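Local coordinates for protein oligopeptide ABC transporter OppAIV (PDB 4GL8) that probably binds oligopeptides outside the inner membrane and delivers them to an ABC transporter for uptake, at residues A[110-115]-A[160-165]; A[116-121]-A[183-188]; A[291-296]-A[304-309]; A[448-453]-A[490-495]. All blocks are in the same frame, centred on the assembly; numbering follows the deposited sequence.

In the fold
From the N terminus, helix 109-119 serves two contacts in turn. In interaction 1 its first part receives strand 161-165 of the five-stranded antiparallel sheet, closing a loop of 44 intervening residues; in interaction 2 its end meets the start of helix 187-193. Because the partners follow in the same order, these two contacts cross along the chain, and they touch where Ser115 bonds to Val185 and packs on Pro184. Interactions 3 and 4 follow in series. Residues 291-296 and 304-309 close a short loop joining strand 287-293 to helix 303-311, whereas interaction 4 spans a largely helical excursion to strand 492-504. Interactions 3 and 4 touch, sharing these neighbouring strands, their centres about 7 Å apart.

Interaction 1: residues A[110-115]-A[160-165]; sequences EGIRKS and KTLEIT
Leu162 reaches from its strand to Ile112 on helix 109-119, and its side chain can be followed outward atom by atom. CB leaves the backbone in the direction of the helix, and neither it nor CG comes within 4.5 Å of residues 110-115. With CG anti to the backbone N (chi1 -176°), the branched end is carried to the helix surface. There CD2 packs on Ile112 CG2 at 3.9 Å, while CD1 lies 4.4 Å from the backbone N of Arg113. Strand 161-165 belongs to a five-stranded antiparallel sheet, between strands 90-95 and 154-158, so this is helix-on-sheet packing in which Leu162 projects from the sheet onto the helix, touching Ile64 as well. Ile112 suits the helical side: its CG2 branch faces Leu162, and the side chain also packs on Pro184. The next residue, Arg113, turns its charged end away from Leu162. Its guanidinium forms a salt bridge with Glu149 through NH2, and at its in-plane edge NH1 meets Glu110 OE2 at 2.6 Å, a salt bridge whose hydrogen bond is weak because the N-H...O angle is only 120°. The Arg113 side chain also touches Ile154 of strand 154-158.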
loop_
_atom_site.group_PDB
_atom_site.type_symbol
_atom_site.label_atom_id
_atom_site.label_comp_id
_atom_site.label_asym_id
_atom_site.label_seq_id
_atom_site.Cartn_x
_atom_site.Cartn_y
_atom_site.Cartn_z
ATOM N N GLU A 110 8.005 -14.959 -22.519
ATOM C CA GLU A 110 9.190 -15.535 -21.865
ATOM C C GLU A 110 9.948 -14.494 -21.023
ATOM O O GLU A 110 10.409 -14.788 -19.927
ATOM C CB GLU A 110 10.113 -16.200 -22.910
ATOM C CG GLU A 110 11.372 -16.860 -22.344
ATOM C CD GLU A 110 11.069 -18.071 -21.474
ATOM O OE1 GLU A 110 10.128 -18.848 -21.753
ATOM O OE2 GLU A 110 11.790 -18.277 -20.490
ATOM N N GLY A 111 10.071 -13.274 -21.513
ATOM C CA GLY A 111 10.627 -12.205 -20.672
ATOM C C GLY A 111 9.829 -11.931 -19.393
ATOM O O GLY A 111 10.372 -11.661 -18.308
ATOM N N ILE A 112 8.523 -12.039 -19.489
ATOM C CA ILE A 112 7.706 -11.810 -18.326
ATOM C C ILE A 112 7.854 -12.979 -17.353
ATOM O O ILE A 112 7.961 -12.818 -16.127
ATOM C CB ILE A 112 6.255 -11.591 -18.737
ATOM C CG1 ILE A 112 6.145 -10.306 -19.538
ATOM C CG2 ILE A 112 5.349 -11.527 -17.513
ATOM C CD1 ILE A 112 4.779 -10.130 -20.165
ATOM N N ARG A 113 7.898 -14.166 -17.907
ATOM C CA ARG A 113 8.117 -15.335 -17.110
ATOM C C ARG A 113 9.448 -15.284 -16.331
ATOM O O ARG A 113 9.500 -15.620 -15.159
ATOM C CB ARG A 113 8.075 -16.533 -18.025
ATOM C CG ARG A 113 8.227 -17.827 -17.278
ATOM C CD ARG A 113 8.239 -19.014 -18.194
ATOM N NE ARG A 113 8.954 -19.999 -17.434
ATOM C CZ ARG A 113 10.247 -20.261 -17.533
ATOM N NH1 ARG A 113 11.028 -19.713 -18.454
ATOM N NH2 ARG A 113 10.727 -21.136 -16.704
ATOM N N LYS A 114 10.511 -14.879 -16.999
ATOM C CA LYS A 114 11.837 -14.686 -16.385
ATOM C C LYS A 114 11.801 -13.620 -15.262
ATOM O O LYS A 114 12.479 -13.739 -14.223
ATOM C CB LYS A 114 12.847 -14.298 -17.489
ATOM N N SER A 115 10.969 -12.598 -15.455
ATOM C CA SER A 115 10.710 -11.619 -14.424
ATOM C C SER A 115 10.094 -12.246 -13.161
ATOM O O SER A 115 10.569 -12.015 -12.016
ATOM C CB SER A 115 9.797 -10.528 -14.969
ATOM O OG SER A 115 9.466 -9.635 -13.935
ATOM N N LYS A 160 3.538 -14.096 -27.631
ATOM C CA LYS A 160 2.498 -13.150 -27.222
ATOM C C LYS A 160 1.469 -13.799 -26.304
ATOM O O LYS A 160 0.341 -13.322 -26.230
ATOM C CB LYS A 160 1.767 -12.601 -28.440
ATOM C CG LYS A 160 2.635 -11.986 -29.536
ATOM C CD LYS A 160 1.722 -11.194 -30.467
ATOM C CE LYS A 160 2.144 -11.229 -31.914
ATOM N NZ LYS A 160 3.081 -10.094 -32.155
ATOM N N THR A 161 1.819 -14.893 -25.630
ATOM C CA THR A 161 0.829 -15.589 -24.818
ATOM C C THR A 161 1.387 -16.092 -23.498
ATOM O O THR A 161 2.306 -16.918 -23.451
ATOM C CB THR A 161 0.170 -16.735 -25.597
ATOM O OG1 THR A 161 -0.155 -16.293 -26.927
ATOM C CG2 THR A 161 -1.099 -17.162 -24.917
ATOM N N LEU A 162 0.811 -15.596 -22.408
ATOM C CA LEU A 162 1.308 -15.933 -21.057
ATOM C C LEU A 162 0.214 -16.637 -20.291
ATOM O O LEU A 162 -0.908 -16.154 -20.225
ATOM C CB LEU A 162 1.748 -14.685 -20.314
ATOM C CG LEU A 162 2.364 -14.975 -18.936
ATOM C CD1 LEU A 162 3.816 -15.386 -19.089
ATOM C CD2 LEU A 162 2.252 -13.791 -18.017
ATOM N N GLU A 163 0.524 -17.796 -19.731
ATOM C CA GLU A 163 -0.464 -18.518 -18.941
ATOM C C GLU A 163 -0.081 -18.508 -17.470
ATOM O O GLU A 163 1.048 -18.873 -17.125
ATOM C CB GLU A 163 -0.533 -19.948 -19.427
ATOM C CG GLU A 163 -1.676 -20.777 -18.917
ATOM C CD GLU A 163 -1.447 -22.257 -19.194
ATOM O OE1 GLU A 163 -0.592 -22.894 -18.482
ATOM O OE2 GLU A 163 -2.122 -22.792 -20.116
ATOM N N ILE A 164 -1.019 -18.120 -16.618
ATOM C CA ILE A 164 -0.830 -18.200 -15.178
ATOM C C ILE A 164 -1.899 -19.112 -14.563
ATOM O O ILE A 164 -3.121 -18.875 -14.726
ATOM C CB ILE A 164 -0.908 -16.819 -14.524
ATOM C CG1 ILE A 164 0.158 -15.917 -15.113
ATOM C CG2 ILE A 164 -0.706 -16.932 -13.012
ATOM C CD1 ILE A 164 0.130 -14.525 -14.549
ATOM N N THR A 165 -1.428 -20.149 -13.885
ATOM C CA THR A 165 -2.279 -21.125 -13.221
ATOM C C THR A 165 -2.328 -20.812 -11.718
ATOM O O THR A 165 -1.288 -20.763 -11.066
ATOM C CB THR A 165 -1.770 -22.581 -13.462
ATOM O OG1 THR A 165 -1.723 -22.834 -14.862
ATOM C CG2 THR A 165 -2.701 -23.618 -12.855
#

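Interaction 2: residues A[116-121]-A[183-188]; sequences YLRILD and IPVPMH
The flat guanidinium of Arg118 is approached obliquely by Val185, with NH1 4.3 Å from Val185 CG2. The contact joins the last turn of helix 109-119 to the beginning of helix 187-193, where Pro186 occupies the N-cap position; a proline loses little there, since a backbone N-H at that position has no helical carbonyl to bond. The polar partners of the guanidinium come from nearer the N terminus: NH2 forms a salt bridge with Asp44, and NH1 a hydrogen bond with Gln46. These bonds fix the rotation of the group while the valine offers it an apolar neighbour. The loop leading into helix 187-193 is also tied back to helix 109-119 by a probable hydrogen bond between Ser115 OG and Val185 N. Arginine suits its position because it has two characters: an extended hydrocarbon stem that packs, and a tip that carries charge on to Asp44. Across the stem comes Met187, a flexible residue bent at both chi2 (-51°) and chi3 (-71°), which folds its thioether over the arginine. Met187 SD lies 3.7 Å from Arg118 CD, and Met187 CE closes over the base of the same side chain, 3.9 Å from Arg118 CB.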
loop_
_atom_site.group_PDB
_atom_site.type_symbol
_atom_site.label_atom_id
_atom_site.label_comp_id
_atom_site.label_asym_id
_atom_site.label_seq_id
_atom_site.Cartn_x
_atom_site.Cartn_y
_atom_site.Cartn_z
ATOM N N TYR A 116 9.065 -13.067 -13.348
ATOM C CA TYR A 116 8.479 -13.784 -12.208
ATOM C C TYR A 116 9.456 -14.697 -11.539
ATOM O O TYR A 116 9.451 -14.783 -10.305
ATOM C CB TYR A 116 7.202 -14.533 -12.561
ATOM C CG TYR A 116 6.040 -13.588 -12.709
ATOM C CD1 TYR A 116 5.502 -12.933 -11.604
ATOM C CD2 TYR A 116 5.481 -13.335 -13.942
ATOM C CE1 TYR A 116 4.426 -12.050 -11.743
ATOM C CE2 TYR A 116 4.412 -12.463 -14.080
ATOM C CZ TYR A 116 3.888 -11.832 -12.985
ATOM O OH TYR A 116 2.817 -10.972 -13.144
ATOM N N LEU A 117 10.341 -15.313 -12.319
ATOM C CA LEU A 117 11.387 -16.140 -11.704
ATOM C C LEU A 117 12.315 -15.365 -10.751
ATOM O O LEU A 117 12.697 -15.889 -9.707
ATOM C CB LEU A 117 12.220 -16.878 -12.752
ATOM C CG LEU A 117 11.526 -17.895 -13.667
ATOM C CD1 LEU A 117 12.582 -18.469 -14.586
ATOM C CD2 LEU A 117 10.832 -19.011 -12.929
ATOM N N ARG A 118 12.685 -14.135 -11.100
ATOM C CA ARG A 118 13.480 -13.288 -10.186
ATOM C C ARG A 118 12.775 -13.042 -8.841
ATOM O O ARG A 118 13.421 -13.158 -7.798
ATOM C CB ARG A 118 13.838 -11.943 -10.844
ATOM C CG ARG A 118 14.459 -10.897 -9.903
ATOM C CD ARG A 118 14.839 -9.641 -10.682
ATOM N NE ARG A 118 15.630 -8.689 -9.912
ATOM C CZ ARG A 118 15.186 -7.540 -9.384
ATOM N NH1 ARG A 118 13.902 -7.154 -9.496
ATOM N NH2 ARG A 118 16.044 -6.753 -8.720
ATOM N N ILE A 119 11.487 -12.681 -8.820
ATOM C CA ILE A 119 10.867 -12.373 -7.528
ATOM C C ILE A 119 10.683 -13.635 -6.686
ATOM O O ILE A 119 10.608 -13.558 -5.472
ATOM C CB ILE A 119 9.551 -11.576 -7.635
ATOM C CG1 ILE A 119 9.154 -11.045 -6.265
ATOM C CG2 ILE A 119 8.427 -12.430 -8.228
ATOM C CD1 ILE A 119 8.019 -10.052 -6.329
ATOM N N LEU A 120 10.663 -14.798 -7.339
ATOM C CA LEU A 120 10.568 -16.081 -6.642
ATOM C C LEU A 120 11.925 -16.658 -6.291
ATOM O O LEU A 120 12.003 -17.795 -5.813
ATOM C CB LEU A 120 9.775 -17.079 -7.482
ATOM C CG LEU A 120 8.289 -16.723 -7.587
ATOM C CD1 LEU A 120 7.625 -17.423 -8.767
ATOM C CD2 LEU A 120 7.575 -17.083 -6.297
ATOM N N ASP A 121 12.984 -15.879 -6.528
ATOM C CA ASP A 121 14.314 -16.194 -6.063
ATOM C C ASP A 121 14.496 -15.620 -4.668
ATOM O O ASP A 121 14.390 -14.414 -4.474
ATOM C CB ASP A 121 15.366 -15.567 -6.983
ATOM C CG ASP A 121 16.776 -16.127 -6.741
ATOM O OD1 ASP A 121 17.042 -16.723 -5.662
ATOM O OD2 ASP A 121 17.612 -15.975 -7.659
ATOM N N ILE A 183 4.145 -6.613 -11.497
ATOM C CA ILE A 183 4.487 -5.894 -12.724
ATOM C C ILE A 183 5.811 -6.430 -13.254
ATOM O O ILE A 183 6.772 -6.511 -12.508
ATOM C CB ILE A 183 4.536 -4.361 -12.502
ATOM C CG1 ILE A 183 3.150 -3.887 -12.076
ATOM C CG2 ILE A 183 4.978 -3.656 -13.774
ATOM C CD1 ILE A 183 3.046 -2.416 -11.730
ATOM N N PRO A 184 5.852 -6.825 -14.535
ATOM C CA PRO A 184 7.093 -7.367 -15.081
ATOM C C PRO A 184 8.206 -6.325 -15.157
ATOM O O PRO A 184 7.927 -5.128 -15.401
ATOM C CB PRO A 184 6.694 -7.825 -16.498
ATOM C CG PRO A 184 5.191 -8.008 -16.417
ATOM C CD PRO A 184 4.757 -6.898 -15.517
ATOM N N VAL A 185 9.446 -6.797 -14.974
ATOM C CA VAL A 185 10.630 -5.936 -15.022
ATOM C C VAL A 185 11.594 -6.448 -16.086
ATOM O O VAL A 185 11.529 -7.613 -16.444
ATOM C CB VAL A 185 11.335 -5.861 -13.652
ATOM C CG1 VAL A 185 10.471 -5.112 -12.663
ATOM C CG2 VAL A 185 11.658 -7.248 -13.128
ATOM N N PRO A 186 12.493 -5.575 -16.599
ATOM C CA PRO A 186 13.346 -5.928 -17.755
ATOM C C PRO A 186 14.576 -6.767 -17.403
ATOM O O PRO A 186 15.641 -6.235 -16.995
ATOM C CB PRO A 186 13.760 -4.570 -18.324
ATOM C CG PRO A 186 13.655 -3.627 -17.169
ATOM C CD PRO A 186 12.511 -4.132 -16.322
ATOM N N MET A 187 14.446 -8.067 -17.618
ATOM C CA MET A 187 15.456 -8.988 -17.150
ATOM C C MET A 187 16.788 -8.858 -17.861
ATOM O O MET A 187 17.801 -9.069 -17.238
ATOM C CB MET A 187 14.951 -10.427 -17.155
ATOM C CG MET A 187 13.992 -10.691 -15.981
ATOM S SD MET A 187 14.617 -10.185 -14.360
ATOM C CE MET A 187 15.892 -11.401 -14.101
ATOM N N HIS A 188 16.790 -8.470 -19.133
ATOM C CA HIS A 188 18.052 -8.237 -19.861
ATOM C C HIS A 188 18.909 -7.138 -19.198
ATOM O O HIS A 188 20.153 -7.223 -19.153
ATOM C CB HIS A 188 17.797 -8.006 -21.379
ATOM C CG HIS A 188 17.201 -6.669 -21.729
ATOM N ND1 HIS A 188 15.868 -6.366 -21.549
ATOM C CD2 HIS A 188 17.755 -5.578 -22.317
ATOM C CE1 HIS A 188 15.632 -5.144 -21.982
ATOM N NE2 HIS A 188 16.755 -4.655 -22.476
#

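Interaction 3: residues A[291-296]-A[304-309]; sequences YSLNMK and KVRKAL
A strand and the helix that follows it pack together here: Leu293 and Met295, at and just beyond the end of strand 287-293, meet Arg306 and Leu309 of helix 303-311 after a short connecting loop. Leu293 points its branched end at the helix. Its CD1 methyl lies against the aliphatic stem of Arg306, 3.9 Å from CG, and its CD2 methyl meets Leu309 CD1 at 4.2 Å. A leucine fits because its two branches can serve two successive turns of the helix. Met295 comes across the Arg306 side chain at about a right angle. Its CE methyl lies over one face, 4.0 Å above the guanidinium plane and toward its rim, with SD on the same side, 3.8 Å from NH2; the polarisable sulfur is a soft neighbour for a delocalised cation. Arg306 is buried, and the bend in its chain (chi3 -57°) turns its N-H groups toward backbone carbonyls: NH2 bonds to Leu300 O in the connecting loop, NH1 to Asp489 O at the end of helix 471-489 and, weakly, NE to Phe490 O just after it. Just past the strand the chain is bent by an Asx turn, in which Asn294 OD1 accepts the backbone N-H of Lys296 at 2.9 Å, the donor tilted 17° from the plane of the asparagine carbonyl.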
loop_
_atom_site.group_PDB
_atom_site.type_symbol
_atom_site.label_atom_id
_atom_site.label_comp_id
_atom_site.label_asym_id
_atom_site.label_seq_id
_atom_site.Cartn_x
_atom_site.Cartn_y
_atom_site.Cartn_z
ATOM N N TYR A 291 -2.196 1.626 14.801
ATOM C CA TYR A 291 -0.874 1.613 15.439
ATOM C C TYR A 291 -0.491 0.168 15.712
ATOM O O TYR A 291 -1.238 -0.544 16.377
ATOM C CB TYR A 291 -0.908 2.449 16.741
ATOM C CG TYR A 291 -0.579 3.921 16.547
ATOM C CD1 TYR A 291 -0.946 4.606 15.404
ATOM C CD2 TYR A 291 0.123 4.620 17.524
ATOM C CE1 TYR A 291 -0.594 5.948 15.228
ATOM C CE2 TYR A 291 0.447 5.950 17.370
ATOM C CZ TYR A 291 0.096 6.613 16.216
ATOM O OH TYR A 291 0.456 7.943 16.103
ATOM N N SER A 292 0.641 -0.277 15.178
ATOM C CA SER A 292 1.145 -1.616 15.449
ATOM C C SER A 292 1.853 -1.679 16.788
ATOM O O SER A 292 2.375 -0.655 17.291
ATOM C CB SER A 292 2.148 -2.037 14.395
ATOM O OG SER A 292 1.641 -1.969 13.085
ATOM N N LEU A 293 1.889 -2.902 17.322
ATOM C CA LEU A 293 2.376 -3.193 18.664
ATOM C C LEU A 293 3.308 -4.393 18.554
ATOM O O LEU A 293 2.925 -5.417 18.021
ATOM C CB LEU A 293 1.222 -3.492 19.623
ATOM C CG LEU A 293 0.142 -2.415 19.684
ATOM C CD1 LEU A 293 -1.086 -2.925 20.404
ATOM C CD2 LEU A 293 0.608 -1.124 20.323
ATOM N N ASN A 294 4.537 -4.246 19.025
ATOM C CA ASN A 294 5.511 -5.306 18.991
ATOM C C ASN A 294 5.208 -6.287 20.118
ATOM O O ASN A 294 5.421 -5.980 21.296
ATOM C CB ASN A 294 6.932 -4.743 19.086
ATOM C CG ASN A 294 7.994 -5.803 18.759
ATOM O OD1 ASN A 294 7.838 -6.979 19.083
ATOM N ND2 ASN A 294 9.078 -5.383 18.138
ATOM N N MET A 295 4.713 -7.473 19.746
ATOM C CA MET A 295 4.307 -8.484 20.724
ATOM C C MET A 295 5.475 -9.022 21.520
ATOM O O MET A 295 5.252 -9.666 22.525
ATOM C CB MET A 295 3.667 -9.706 20.059
ATOM C CG MET A 295 2.515 -9.421 19.132
ATOM S SD MET A 295 1.133 -8.729 20.036
ATOM C CE MET A 295 -0.098 -8.845 18.781
ATOM N N LYS A 296 6.699 -8.805 21.044
ATOM C CA LYS A 296 7.902 -9.214 21.757
ATOM C C LYS A 296 8.377 -8.128 22.726
ATOM O O LYS A 296 9.394 -8.317 23.369
ATOM C CB LYS A 296 9.071 -9.539 20.798
ATOM C CG LYS A 296 8.743 -10.295 19.509
ATOM C CD LYS A 296 8.190 -11.692 19.757
ATOM C CE LYS A 296 9.294 -12.645 20.179
ATOM N NZ LYS A 296 8.902 -13.414 21.400
ATOM N N LYS A 304 -4.713 -7.473 27.763
ATOM C CA LYS A 304 -5.311 -6.404 28.553
ATOM C C LYS A 304 -4.656 -5.055 28.352
ATOM O O LYS A 304 -5.353 -4.044 28.312
ATOM C CB LYS A 304 -5.263 -6.737 30.057
ATOM C CG LYS A 304 -6.151 -7.906 30.451
ATOM C CD LYS A 304 -6.490 -7.854 31.919
ATOM C CE LYS A 304 -7.510 -8.926 32.257
ATOM N NZ LYS A 304 -6.775 -10.187 32.535
ATOM N N VAL A 305 -3.323 -5.032 28.258
ATOM C CA VAL A 305 -2.620 -3.787 27.934
ATOM C C VAL A 305 -3.018 -3.325 26.517
ATOM O O VAL A 305 -3.416 -2.184 26.309
ATOM C CB VAL A 305 -1.101 -3.946 28.066
ATOM C CG1 VAL A 305 -0.362 -2.791 27.406
ATOM C CG2 VAL A 305 -0.705 -4.017 29.535
ATOM N N ARG A 306 -2.944 -4.230 25.557
ATOM C CA ARG A 306 -3.311 -3.897 24.174
ATOM C C ARG A 306 -4.747 -3.359 24.089
ATOM O O ARG A 306 -5.019 -2.369 23.407
ATOM C CB ARG A 306 -3.120 -5.117 23.249
ATOM C CG ARG A 306 -1.690 -5.604 23.199
ATOM C CD ARG A 306 -1.391 -6.516 22.034
ATOM N NE ARG A 306 -2.253 -7.680 22.018
ATOM C CZ ARG A 306 -1.962 -8.865 22.554
ATOM N NH1 ARG A 306 -2.834 -9.851 22.451
ATOM N NH2 ARG A 306 -0.837 -9.068 23.215
ATOM N N LYS A 307 -5.650 -3.974 24.826
ATOM C CA LYS A 307 -7.067 -3.564 24.833
ATOM C C LYS A 307 -7.254 -2.160 25.452
ATOM O O LYS A 307 -7.964 -1.319 24.907
ATOM C CB LYS A 307 -7.840 -4.602 25.640
ATOM C CG LYS A 307 -9.301 -4.708 25.351
ATOM C CD LYS A 307 -9.884 -6.046 25.836
ATOM C CE LYS A 307 -11.409 -5.870 25.918
ATOM N NZ LYS A 307 -12.222 -7.064 26.308
ATOM N N ALA A 308 -6.611 -1.944 26.597
ATOM C CA ALA A 308 -6.546 -0.639 27.274
ATOM C C ALA A 308 -6.075 0.466 26.354
ATOM O O ALA A 308 -6.689 1.496 26.299
ATOM C CB ALA A 308 -5.653 -0.707 28.495
ATOM N N LEU A 309 -4.988 0.241 25.633
ATOM C CA LEU A 309 -4.494 1.247 24.701
ATOM C C LEU A 309 -5.545 1.518 23.633
ATOM O O LEU A 309 -5.783 2.660 23.261
ATOM C CB LEU A 309 -3.186 0.792 24.037
ATOM C CG LEU A 309 -1.999 0.471 24.962
ATOM C CD1 LEU A 309 -0.865 -0.156 24.167
ATOM C CD2 LEU A 309 -1.513 1.682 25.751
#

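Interaction 4: residues A[448-453]-A[490-495]; sequences FSSYGY and FPAVFL
Ser450 and Pro491 supply the hydrogen bond of this contact. Ser450 OG donates to Pro491 O at 2.6 Å, approaching from above the carbonyl plane (53° out of it). The same hydroxyl accepts the backbone N-H of Leu293, so it is used in both directions and links the end of strand 287-293 to the residue just before strand 492-504. Serine suits the place: it is small enough for a buried site and can donate one hydrogen bond and accept another.

The apolar part rests on Tyr453 and Pro491. Pro491 CB sits over one face of the tyrosine ring in a CH-pi contact, 3.9 Å from the ring centroid and 16° off the normal; its closest ring atoms are CG and CD1, so the methylene lies toward the CB side of the ring. With CG anti to the backbone N (chi1 177°), Tyr453 brings one face of its ring over Pro491 CB, and its hydroxyl goes on to Asp489 for a hydrogen bond. The rigid proline ring holds a slightly polarised C-H donor at the pi face. A smaller packing contact puts Ala492 CB 3.9 Å from Ser450 OG.

Residues 450-453 form a type II beta turn, closed by Tyr453 N to Ser450 O at 3.1 Å, with Gly452 at the third position, where positive phi favours glycine; a tight turn, buried at Ser450 and Tyr453, is thus fastened beside the start of a sheet strand.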
loop_
_atom_site.group_PDB
_atom_site.type_symbol
_atom_site.label_atom_id
_atom_site.label_comp_id
_atom_site.label_asym_id
_atom_site.label_seq_id
_atom_site.Cartn_x
_atom_site.Cartn_y
_atom_site.Cartn_z
ATOM N N PHE A 448 4.260 -6.545 8.043
ATOM C CA PHE A 448 3.374 -5.454 7.617
ATOM C C PHE A 448 2.276 -5.083 8.611
ATOM O O PHE A 448 1.467 -4.170 8.341
ATOM C CB PHE A 448 2.778 -5.781 6.231
ATOM C CG PHE A 448 3.827 -6.007 5.181
ATOM C CD1 PHE A 448 4.714 -4.991 4.843
ATOM C CD2 PHE A 448 3.981 -7.244 4.573
ATOM C CE1 PHE A 448 5.725 -5.192 3.889
ATOM C CE2 PHE A 448 4.991 -7.460 3.626
ATOM C CZ PHE A 448 5.878 -6.433 3.293
ATOM N N SER A 449 2.248 -5.737 9.765
ATOM C CA SER A 449 1.287 -5.373 10.801
ATOM C C SER A 449 2.005 -5.266 12.147
ATOM O O SER A 449 2.806 -4.376 12.327
ATOM C CB SER A 449 0.108 -6.362 10.842
ATOM O OG SER A 449 0.548 -7.680 11.122
ATOM N N SER A 450 1.743 -6.196 13.068
ATOM C CA SER A 450 2.270 -6.129 14.420
ATOM C C SER A 450 3.249 -7.251 14.626
ATOM O O SER A 450 2.892 -8.433 14.560
ATOM C CB SER A 450 1.147 -6.233 15.441
ATOM O OG SER A 450 0.486 -4.994 15.586
ATOM N N TYR A 451 4.489 -6.881 14.894
ATOM C CA TYR A 451 5.578 -7.827 14.861
ATOM C C TYR A 451 5.327 -8.917 15.877
ATOM O O TYR A 451 5.040 -8.631 17.034
ATOM C CB TYR A 451 6.882 -7.121 15.166
ATOM C CG TYR A 451 8.078 -7.936 14.819
ATOM C CD1 TYR A 451 8.523 -8.011 13.499
ATOM C CD2 TYR A 451 8.755 -8.645 15.786
ATOM C CE1 TYR A 451 9.630 -8.764 13.163
ATOM C CE2 TYR A 451 9.871 -9.396 15.465
ATOM C CZ TYR A 451 10.294 -9.447 14.143
ATOM O OH TYR A 451 11.380 -10.197 13.808
ATOM N N GLY A 452 5.357 -10.151 15.401
ATOM C CA GLY A 452 5.285 -11.349 16.267
ATOM C C GLY A 452 3.879 -11.834 16.591
ATOM O O GLY A 452 3.710 -12.729 17.428
ATOM N N TYR A 453 2.859 -11.252 15.955
ATOM C CA TYR A 453 1.511 -11.726 16.194
ATOM C C TYR A 453 1.360 -13.063 15.485
ATOM O O TYR A 453 1.821 -13.243 14.349
ATOM C CB TYR A 453 0.457 -10.731 15.722
ATOM C CG TYR A 453 -0.961 -11.252 15.892
ATOM C CD1 TYR A 453 -1.511 -11.457 17.143
ATOM C CD2 TYR A 453 -1.740 -11.539 14.790
ATOM C CE1 TYR A 453 -2.802 -11.944 17.286
ATOM C CE2 TYR A 453 -3.041 -12.007 14.922
ATOM C CZ TYR A 453 -3.566 -12.213 16.170
ATOM O OH TYR A 453 -4.858 -12.709 16.279
ATOM N N PHE A 490 -6.647 -7.915 19.718
ATOM C CA PHE A 490 -6.119 -6.565 19.612
ATOM C C PHE A 490 -4.605 -6.521 19.287
ATOM O O PHE A 490 -3.832 -5.904 20.023
ATOM C CB PHE A 490 -6.385 -5.780 20.910
ATOM C CG PHE A 490 -7.847 -5.545 21.197
ATOM C CD1 PHE A 490 -8.465 -4.357 20.806
ATOM C CD2 PHE A 490 -8.607 -6.511 21.829
ATOM C CE1 PHE A 490 -9.814 -4.134 21.055
ATOM C CE2 PHE A 490 -9.955 -6.298 22.078
ATOM C CZ PHE A 490 -10.565 -5.099 21.685
ATOM N N PRO A 491 -4.175 -7.179 18.200
ATOM C CA PRO A 491 -2.771 -7.033 17.820
ATOM C C PRO A 491 -2.370 -5.607 17.481
ATOM O O PRO A 491 -1.193 -5.243 17.567
ATOM C CB PRO A 491 -2.641 -7.912 16.550
ATOM C CG PRO A 491 -4.011 -8.018 16.010
ATOM C CD PRO A 491 -4.930 -7.979 17.220
ATOM N N ALA A 492 -3.343 -4.800 17.080
ATOM C CA ALA A 492 -3.096 -3.418 16.802
ATOM C C ALA A 492 -4.234 -2.560 17.372
ATOM O O ALA A 492 -5.318 -3.042 17.701
ATOM C CB ALA A 492 -2.968 -3.227 15.295
ATOM N N VAL A 493 -3.943 -1.282 17.505
ATOM C CA VAL A 493 -4.926 -0.267 17.812
ATOM C C VAL A 493 -5.439 0.259 16.481
ATOM O O VAL A 493 -4.786 1.041 15.823
ATOM C CB VAL A 493 -4.291 0.840 18.652
ATOM C CG1 VAL A 493 -5.298 1.924 18.969
ATOM C CG2 VAL A 493 -3.712 0.234 19.920
ATOM N N PHE A 494 -6.588 -0.241 16.055
ATOM C CA PHE A 494 -7.196 0.172 14.802
ATOM C C PHE A 494 -7.934 1.487 15.026
ATOM O O PHE A 494 -8.724 1.622 15.975
ATOM C CB PHE A 494 -8.158 -0.906 14.299
ATOM C CG PHE A 494 -7.485 -2.214 14.008
ATOM C CD1 PHE A 494 -6.798 -2.397 12.833
ATOM C CD2 PHE A 494 -7.527 -3.255 14.921
ATOM C CE1 PHE A 494 -6.169 -3.610 12.567
ATOM C CE2 PHE A 494 -6.919 -4.470 14.662
ATOM C CZ PHE A 494 -6.218 -4.647 13.494
ATOM N N LEU A 495 -7.701 2.433 14.131
ATOM C CA LEU A 495 -8.130 3.804 14.337
ATOM C C LEU A 495 -9.176 4.333 13.361
ATOM O O LEU A 495 -10.199 4.867 13.774
ATOM C CB LEU A 495 -6.905 4.726 14.297
ATOM C CG LEU A 495 -5.927 4.562 15.468
ATOM C CD1 LEU A 495 -4.651 5.329 15.211
ATOM C CD2 LEU A 495 -6.547 5.036 16.752
#